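Local coordinates for protein putative PTS system, cellobiose-specific IIA component (Streptococcus mutans, PDB 3L8R) that probably relays phosphoryl groups, as a trimeric IIA component of the sugar phosphotransferase system, during the uptake and phosphorylation of cellobiose-type sugars, at residues N36-V41 / M104-V109; L68-A73 / D98-T103. One frame throughout, in Å; residues are numbered along the deposited sequence.

Interaction 1: residues N36-V41 / M104-V109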
ATOM      1  N   ASN A  36       1.925   0.780  15.365  1.00 20.46           N
ATOM      2  CA  ASN A  36       1.921   1.938  16.223  1.00 21.05           C
ATOM      3  C   ASN A  36       1.961   3.224  15.409  1.00 21.04           C
ATOM      4  O   ASN A  36       1.198   4.171  15.681  1.00 21.32           O
ATOM      5  CB  ASN A  36       3.105   1.895  17.162  1.00 21.54           C
ATOM      6  CG  ASN A  36       2.993   2.916  18.277  1.00 23.98           C
ATOM      7  OD1 ASN A  36       3.992   3.455  18.745  1.00 27.16           O
ATOM      8  ND2 ASN A  36       1.782   3.174  18.718  1.00 25.64           N
ATOM      9  N   ALA A  37       2.829   3.261  14.390  1.00 19.89           N
ATOM     10  CA  ALA A  37       2.961   4.478  13.587  1.00 17.98           C
ATOM     11  C   ALA A  37       1.662   4.701  12.877  1.00 17.47           C
ATOM     12  O   ALA A  37       1.218   5.839  12.752  1.00 17.53           O
ATOM     13  CB  ALA A  37       4.144   4.396  12.596  1.00 17.70           C
ATOM     14  N   ARG A  38       0.994   3.623  12.459  1.00 16.60           N
ATOM     15  CA  ARG A  38      -0.295   3.834  11.835  1.00 16.06           C
ATOM     16  C   ARG A  38      -1.307   4.432  12.770  1.00 17.01           C
ATOM     17  O   ARG A  38      -2.106   5.274  12.358  1.00 18.02           O
ATOM     18  CB  ARG A  38      -0.873   2.584  11.196  1.00 15.55           C
ATOM     19  CG  ARG A  38      -1.813   2.937  10.054  1.00 13.45           C
ATOM     20  CD  ARG A  38      -2.582   1.664   9.603  1.00 13.10           C
ATOM     21  NE  ARG A  38      -3.155   1.796   8.274  1.00  9.51           N
ATOM     22  CZ  ARG A  38      -2.558   1.429   7.141  1.00  7.66           C
ATOM     23  NH1 ARG A  38      -1.363   0.853   7.115  1.00  2.42           N
ATOM     24  NH2 ARG A  38      -3.217   1.600   6.024  1.00  7.70           N
ATOM     25  N   SER A  39      -1.334   4.002  14.025  1.00 17.79           N
ATOM     26  CA  SER A  39      -2.332   4.582  14.909  1.00 18.50           C
ATOM     27  C   SER A  39      -1.989   6.033  15.165  1.00 18.27           C
ATOM     28  O   SER A  39      -2.878   6.854  15.368  1.00 19.18           O
ATOM     29  CB  SER A  39      -2.464   3.812  16.218  1.00 19.14           C
ATOM     30  OG  SER A  39      -1.359   4.070  17.072  1.00 22.89           O
ATOM     31  N   ILE A  40      -0.709   6.370  15.123  1.00 17.27           N
ATOM     32  CA  ILE A  40      -0.363   7.744  15.390  1.00 17.32           C
ATOM     33  C   ILE A  40      -0.761   8.597  14.214  1.00 17.76           C
ATOM     34  O   ILE A  40      -1.220   9.763  14.382  1.00 18.33           O
ATOM     35  CB  ILE A  40       1.115   7.962  15.769  1.00 16.77           C
ATOM     36  CG1 ILE A  40       1.459   7.241  17.069  1.00 14.16           C
ATOM     37  CG2 ILE A  40       1.354   9.432  16.014  1.00 19.70           C
ATOM     38  CD1 ILE A  40       2.899   6.818  17.118  1.00 11.89           C
ATOM     39  N   VAL A  41      -0.616   8.033  13.018  1.00 16.42           N
ATOM     40  CA  VAL A  41      -1.016   8.806  11.859  1.00 16.00           C
ATOM     41  C   VAL A  41      -2.501   9.121  11.957  1.00 16.60           C
ATOM     42  O   VAL A  41      -2.923  10.243  11.634  1.00 16.46           O
ATOM     43  CB  VAL A  41      -0.707   8.110  10.533  1.00 15.34           C
ATOM     44  CG1 VAL A  41      -1.373   8.884   9.398  1.00 14.43           C
ATOM     45  CG2 VAL A  41       0.786   8.014  10.327  1.00 14.45           C
ATOM     46  N   MET A 104       3.668   3.830   5.545  1.00 12.78           N
ATOM     47  CA  MET A 104       4.405   4.950   4.908  1.00 13.25           C
ATOM     48  C   MET A 104       3.534   5.744   3.931  1.00 12.91           C
ATOM     49  O   MET A 104       3.416   6.954   4.038  1.00 13.06           O
ATOM     50  CB  MET A 104       5.605   4.410   4.154  1.00 14.08           C
ATOM     51  CG  MET A 104       6.342   5.447   3.263  1.00 20.77           C
ATOM     52  SD  MET A 104       7.777   4.595   2.519  1.00 34.46           S
ATOM     53  CE  MET A 104       7.050   3.988   0.975  1.00 29.93           C
ATOM     54  N   THR A 105       2.922   5.051   2.975  1.00 12.48           N
ATOM     55  CA  THR A 105       2.031   5.696   2.043  1.00 11.88           C
ATOM     56  C   THR A 105       0.971   6.492   2.800  1.00 11.61           C
ATOM     57  O   THR A 105       0.666   7.627   2.423  1.00 11.15           O
ATOM     58  CB  THR A 105       1.319   4.679   1.127  1.00 11.97           C
ATOM     59  OG1 THR A 105       2.259   3.748   0.561  1.00 12.55           O
ATOM     60  CG2 THR A 105       0.591   5.399   0.018  1.00 13.14           C
ATOM     61  N   LEU A 106       0.419   5.921   3.878  1.00 11.16           N
ATOM     62  CA  LEU A 106      -0.623   6.623   4.592  1.00 10.56           C
ATOM     63  C   LEU A 106      -0.070   7.887   5.267  1.00 12.27           C
ATOM     64  O   LEU A 106      -0.750   8.893   5.261  1.00 10.36           O
ATOM     65  CB  LEU A 106      -1.324   5.728   5.601  1.00 10.25           C
ATOM     66  CG  LEU A 106      -2.516   6.364   6.307  1.00  8.42           C
ATOM     67  CD1 LEU A 106      -3.728   6.480   5.368  1.00  7.06           C
ATOM     68  CD2 LEU A 106      -2.889   5.658   7.582  1.00  7.98           C
ATOM     69  N   ARG A 107       1.122   7.841   5.881  1.00 13.73           N
ATOM     70  CA  ARG A 107       1.727   9.093   6.423  1.00 16.47           C
ATOM     71  C   ARG A 107       1.869  10.127   5.319  1.00 16.31           C
ATOM     72  O   ARG A 107       1.543  11.266   5.520  1.00 16.59           O
ATOM     73  CB  ARG A 107       3.106   8.881   7.061  1.00 17.03           C
ATOM     74  CG  ARG A 107       4.095   9.942   6.562  1.00 24.43           C
ATOM     75  CD  ARG A 107       5.637   9.602   6.595  1.00 32.72           C
ATOM     76  NE  ARG A 107       6.212   8.755   5.529  1.00 35.42           N
ATOM     77  CZ  ARG A 107       7.005   9.189   4.522  1.00 41.75           C
ATOM     78  NH1 ARG A 107       7.293  10.494   4.342  1.00 41.06           N
ATOM     79  NH2 ARG A 107       7.511   8.310   3.648  1.00 42.53           N
ATOM     80  N   GLU A 108       2.356   9.707   4.149  1.00 16.82           N
ATOM     81  CA  GLU A 108       2.528  10.575   2.999  1.00 16.59           C
ATOM     82  C   GLU A 108       1.229  11.264   2.666  1.00 17.43           C
ATOM     83  O   GLU A 108       1.202  12.485   2.510  1.00 18.64           O
ATOM     84  CB  GLU A 108       3.020   9.797   1.797  1.00 16.44           C
ATOM     85  CG  GLU A 108       4.506   9.486   1.861  1.00 18.21           C
ATOM     86  CD  GLU A 108       5.011   8.653   0.709  1.00 22.99           C
ATOM     87  OE1 GLU A 108       4.621   8.851  -0.460  1.00 26.54           O
ATOM     88  OE2 GLU A 108       5.850   7.798   0.947  1.00 28.10           O
ATOM     89  N   VAL A 109       0.141  10.522   2.525  1.00 17.60           N
ATOM     90  CA  VAL A 109      -1.114  11.234   2.429  1.00 17.29           C
ATOM     91  C   VAL A 109      -1.437  11.591   3.844  1.00 19.70           C
ATOM     92  O   VAL A 109      -1.423  10.755   4.735  1.00 22.04           O
ATOM     93  CB  VAL A 109      -2.245  10.486   1.628  1.00 17.08           C
ATOM     94  CG1 VAL A 109      -1.802   9.133   1.084  1.00 14.74           C
ATOM     95  CG2 VAL A 109      -3.604  10.511   2.316  1.00 10.41           C
TER

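Interaction 2: residues L68-A73 / D98-T103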
ATOM      1  N   LEU A  68      10.288   4.921  11.241  1.00 22.00           N
ATOM      2  CA  LEU A  68      11.724   4.734  11.025  1.00 23.26           C
ATOM      3  C   LEU A  68      12.288   3.443  11.600  1.00 22.40           C
ATOM      4  O   LEU A  68      13.148   2.801  10.966  1.00 21.28           O
ATOM      5  CB  LEU A  68      12.525   5.915  11.577  1.00 24.57           C
ATOM      6  CG  LEU A  68      13.748   6.173  10.704  1.00 29.04           C
ATOM      7  CD1 LEU A  68      13.409   7.347   9.731  1.00 30.75           C
ATOM      8  CD2 LEU A  68      15.073   6.405  11.543  1.00 31.78           C
ATOM      9  N   LYS A  69      11.789   3.037  12.770  1.00 22.14           N
ATOM     10  CA  LYS A  69      12.276   1.788  13.365  1.00 22.87           C
ATOM     11  C   LYS A  69      11.909   0.628  12.466  1.00 23.28           C
ATOM     12  O   LYS A  69      12.735  -0.314  12.276  1.00 23.42           O
ATOM     13  CB  LYS A  69      11.743   1.553  14.770  1.00 23.09           C
ATOM     14  CG  LYS A  69      12.054   2.661  15.769  1.00 23.19           C
ATOM     15  CD  LYS A  69      11.192   2.494  17.013  1.00 26.76           C
ATOM     16  CE  LYS A  69      11.576   3.550  18.093  1.00 27.88           C
ATOM     17  NZ  LYS A  69      10.760   3.338  19.326  1.00 30.00           N
ATOM     18  N   ALA A  70      10.697   0.712  11.897  1.00 22.75           N
ATOM     19  CA  ALA A  70      10.190  -0.306  10.973  1.00 22.28           C
ATOM     20  C   ALA A  70      10.948  -0.280   9.662  1.00 22.85           C
ATOM     21  O   ALA A  70      11.396  -1.344   9.191  1.00 23.01           O
ATOM     22  CB  ALA A  70       8.679  -0.186  10.776  1.00 21.16           C
ATOM     23  N   HIS A  71      11.146   0.908   9.086  1.00 23.92           N
ATOM     24  CA  HIS A  71      11.931   1.014   7.847  1.00 25.58           C
ATOM     25  C   HIS A  71      13.340   0.442   8.062  1.00 25.84           C
ATOM     26  O   HIS A  71      13.842  -0.289   7.219  1.00 26.59           O
ATOM     27  CB  HIS A  71      11.969   2.457   7.273  1.00 26.12           C
ATOM     28  CG  HIS A  71      10.954   2.721   6.185  1.00 31.12           C
ATOM     29  ND1 HIS A  71      10.988   2.086   4.952  1.00 34.72           N
ATOM     30  CD2 HIS A  71       9.875   3.554   6.143  1.00 34.40           C
ATOM     31  CE1 HIS A  71       9.961   2.496   4.215  1.00 35.25           C
ATOM     32  NE2 HIS A  71       9.269   3.384   4.910  1.00 33.85           N
ATOM     33  N   GLN A  72      13.967   0.740   9.196  1.00 26.36           N
ATOM     34  CA  GLN A  72      15.320   0.254   9.456  1.00 26.72           C
ATOM     35  C   GLN A  72      15.370  -1.251   9.401  1.00 26.31           C
ATOM     36  O   GLN A  72      16.273  -1.841   8.778  1.00 26.86           O
ATOM     37  CB  GLN A  72      15.810   0.697  10.834  1.00 27.49           C
ATOM     38  CG  GLN A  72      17.299   0.482  11.055  1.00 32.19           C
ATOM     39  CD  GLN A  72      18.177   1.325  10.092  1.00 38.51           C
ATOM     40  OE1 GLN A  72      18.794   0.795   9.160  1.00 40.77           O
ATOM     41  NE2 GLN A  72      18.209   2.641  10.310  1.00 39.94           N
ATOM     42  N   ALA A  73      14.405  -1.893  10.049  1.00 25.53           N
ATOM     43  CA  ALA A  73      14.409  -3.338  10.082  1.00 25.26           C
ATOM     44  C   ALA A  73      14.179  -3.903   8.685  1.00 25.84           C
ATOM     45  O   ALA A  73      14.862  -4.841   8.288  1.00 26.59           O
ATOM     46  CB  ALA A  73      13.427  -3.849  11.061  1.00 24.50           C
ATOM     47  N   ASP A  98       3.778  -5.279   4.095  1.00 13.46           N
ATOM     48  CA  ASP A  98       2.631  -4.536   3.555  1.00 13.30           C
ATOM     49  C   ASP A  98       2.240  -3.496   4.615  1.00 13.21           C
ATOM     50  O   ASP A  98       1.751  -2.416   4.303  1.00 13.15           O
ATOM     51  CB  ASP A  98       1.394  -5.417   3.312  1.00 12.62           C
ATOM     52  CG  ASP A  98       1.507  -6.350   2.127  1.00 14.99           C
ATOM     53  OD1 ASP A  98       2.203  -6.079   1.070  1.00 20.69           O
ATOM     54  OD2 ASP A  98       0.856  -7.426   2.254  1.00 13.60           O
ATOM     55  N   HIS A  99       2.412  -3.833   5.881  1.00 13.38           N
ATOM     56  CA  HIS A  99       2.026  -2.902   6.916  1.00 13.80           C
ATOM     57  C   HIS A  99       2.994  -1.732   6.894  1.00 13.21           C
ATOM     58  O   HIS A  99       2.569  -0.567   6.921  1.00 14.51           O
ATOM     59  CB  HIS A  99       2.019  -3.592   8.278  1.00 15.30           C
ATOM     60  CG  HIS A  99       0.865  -3.186   9.136  1.00 20.48           C
ATOM     61  ND1 HIS A  99       0.779  -1.930   9.727  1.00 23.43           N
ATOM     62  CD2 HIS A  99      -0.275  -3.850   9.469  1.00 22.62           C
ATOM     63  CE1 HIS A  99      -0.373  -1.843  10.378  1.00 25.80           C
ATOM     64  NE2 HIS A  99      -1.021  -2.995  10.248  1.00 25.41           N
ATOM     65  N   LEU A 100       4.285  -2.017   6.805  1.00 11.37           N
ATOM     66  CA  LEU A 100       5.253  -0.931   6.676  1.00 11.30           C
ATOM     67  C   LEU A 100       4.951  -0.035   5.473  1.00 11.22           C
ATOM     68  O   LEU A 100       4.815   1.161   5.629  1.00 12.22           O
ATOM     69  CB  LEU A 100       6.696  -1.468   6.625  1.00 10.43           C
ATOM     70  CG  LEU A 100       7.844  -0.454   6.546  1.00 10.57           C
ATOM     71  CD1 LEU A 100       7.811   0.722   7.576  1.00  3.73           C
ATOM     72  CD2 LEU A 100       9.244  -1.142   6.545  1.00  5.60           C
ATOM     73  N   MET A 101       4.822  -0.602   4.281  1.00 11.05           N
ATOM     74  CA  MET A 101       4.754   0.237   3.092  1.00 10.61           C
ATOM     75  C   MET A 101       3.388   0.917   2.964  1.00 10.63           C
ATOM     76  O   MET A 101       3.323   2.051   2.498  1.00 12.20           O
ATOM     77  CB  MET A 101       5.103  -0.577   1.852  1.00 10.87           C
ATOM     78  CG  MET A 101       6.533  -1.225   1.876  1.00 13.16           C
ATOM     79  SD  MET A 101       7.934  -0.030   1.606  1.00 18.02           S
ATOM     80  CE  MET A 101       7.551   0.511  -0.093  1.00 14.30           C
ATOM     81  N   THR A 102       2.290   0.311   3.415  1.00  9.09           N
ATOM     82  CA  THR A 102       1.048   1.070   3.355  1.00  8.50           C
ATOM     83  C   THR A 102       1.017   2.149   4.410  1.00  9.25           C
ATOM     84  O   THR A 102       0.433   3.227   4.226  1.00  7.94           O
ATOM     85  CB  THR A 102      -0.244   0.224   3.356  1.00  9.16           C
ATOM     86  OG1 THR A 102      -0.473  -0.379   4.652  1.00 12.78           O
ATOM     87  CG2 THR A 102      -0.241  -0.852   2.267  1.00  4.23           C
ATOM     88  N   THR A 103       1.697   1.888   5.517  1.00 10.80           N
ATOM     89  CA  THR A 103       1.696   2.860   6.600  1.00 11.70           C
ATOM     90  C   THR A 103       2.534   4.064   6.198  1.00 12.50           C
ATOM     91  O   THR A 103       2.123   5.211   6.410  1.00 12.95           O
ATOM     92  CB  THR A 103       2.052   2.201   7.983  1.00 12.47           C
ATOM     93  OG1 THR A 103       0.969   1.345   8.364  1.00 11.07           O
ATOM     94  CG2 THR A 103       2.245   3.269   9.090  1.00 12.20           C
TER

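Interaction 1: residues N36-V41 / M104-V109
Arg38 NH1 is gripped by two threonine hydroxyls of its own chain, a hydrogen bond to Thr102 and a weak one to Thr103, while the same guanidinium carries Leu106 CD2 over one of its faces. NH2 of that group makes a salt bridge to Glu108 of the third subunit, so the buried charge is met by a carboxylate across the trimer interface. The chain reaches there because CG stands anti to the backbone N (chi1 -153°) and the run from CG to NE is extended. Leu106 lies across it at about a right angle: its CD2 is 3.8 Å from Arg38 CG and 3.9 Å from Arg38 NE, a methyl pressed on the aliphatic shaft and the start of the charged head.

Val41 completes the apolar part with its two branches. CG1 meets Leu106 CD2 at 4.0 Å, whereas CG2 is turned to the other helix's backbone side and lies 4.1 Å from Arg107 CB. Beyond CB, Arg107 leads away, bent at chi3 (79°). Glu108 CG lies over one face of its guanidinium, 3.6 Å above the plane, and Met104 SD lies in the plane at its edge. Arg107 NH2 is 3.2 Å from Glu108 OE2, but the oxygen is well out of the guanidinium plane, so the attraction is between charges without a directed N-H.

The axes of the two short segments run nearly parallel, at 19° and 9.8 Å apart, with the CA atoms of Val41 and Arg107 closest at 6.1 Å. Because no hydrogen bond joins the segments, packing alone links them here. This fits an up-down-up three-helix bundle, whose first and third helices run the same way; here Arg38-Glu108 salt bridges join neighbouring bundles in the trimer, the assembly of the lactose/cellobiose IIA family.

Interaction 2: residues L68-A73 / D98-T103
The helical segments 68-73 and 98-103 run at 129° to each other, with axes 10.2 Å apart at closest approach, and Ala70 and Leu100 bring their CA atoms to 6.6 Å. The small Ala70 faces the large Leu100 where the backbones come nearest. Leu100, its CG anti to the backbone N (chi1 -178°), drives both methyls into the facing helix. CD1 lies 3.4 Å from Ala70 CB, a tight contact, and CD2 rests at 3.4 Å against Ala70 O.

The same CD1 also covers one face of the His71 imidazole. It stands 3.9 Å from the ring centroid and 17° off the ring normal, the geometry of a CH-pi contact, displaced somewhat toward the rim. Met101, bent at both chi2 and chi3, brings SD to 4.2 Å from His71 CE1, an oblique sulfur-aromatic approach. No hydrogen bond joins the segments.

Within 98-103, Thr102 OG1 donates to Asp98 O at 3.0 Å, and Thr102 N reaches that oxygen from the opposite face of its carbonyl plane. Asp98 itself turns to the trimer centre, where its OD1 lies close to those of Asp98 in both neighbouring subunits. This convergence is consistent with the magnesium site predicted to be shared by the three chains, set beside an oblique crossing, at this point, of the second and third helices of a three-helix bundle.

Overall arrangement
Interactions 1 and 2 lie with their centres about 10 Å apart on consecutive turns of helix 91-118, which packs on helix 20-49 in the first and on helix 53-82 in the second. The Arg38-Thr102 hydrogen bond (NH1 to OG1, 2.9 Å) joins the two. Met104 SD lies 3.1 Å from His71 NE2, near the edge of the ring, and Ala37 C lies 4.1 Å from Thr103 CG2, so the third helix is held by both others at once. The Arg38 side chain is about 8 Å from that of Asp98, predicted to bind magnesium, and about 9 Å from that of His95, the predicted phosphohistidine, placing this junction close to both predicted sites.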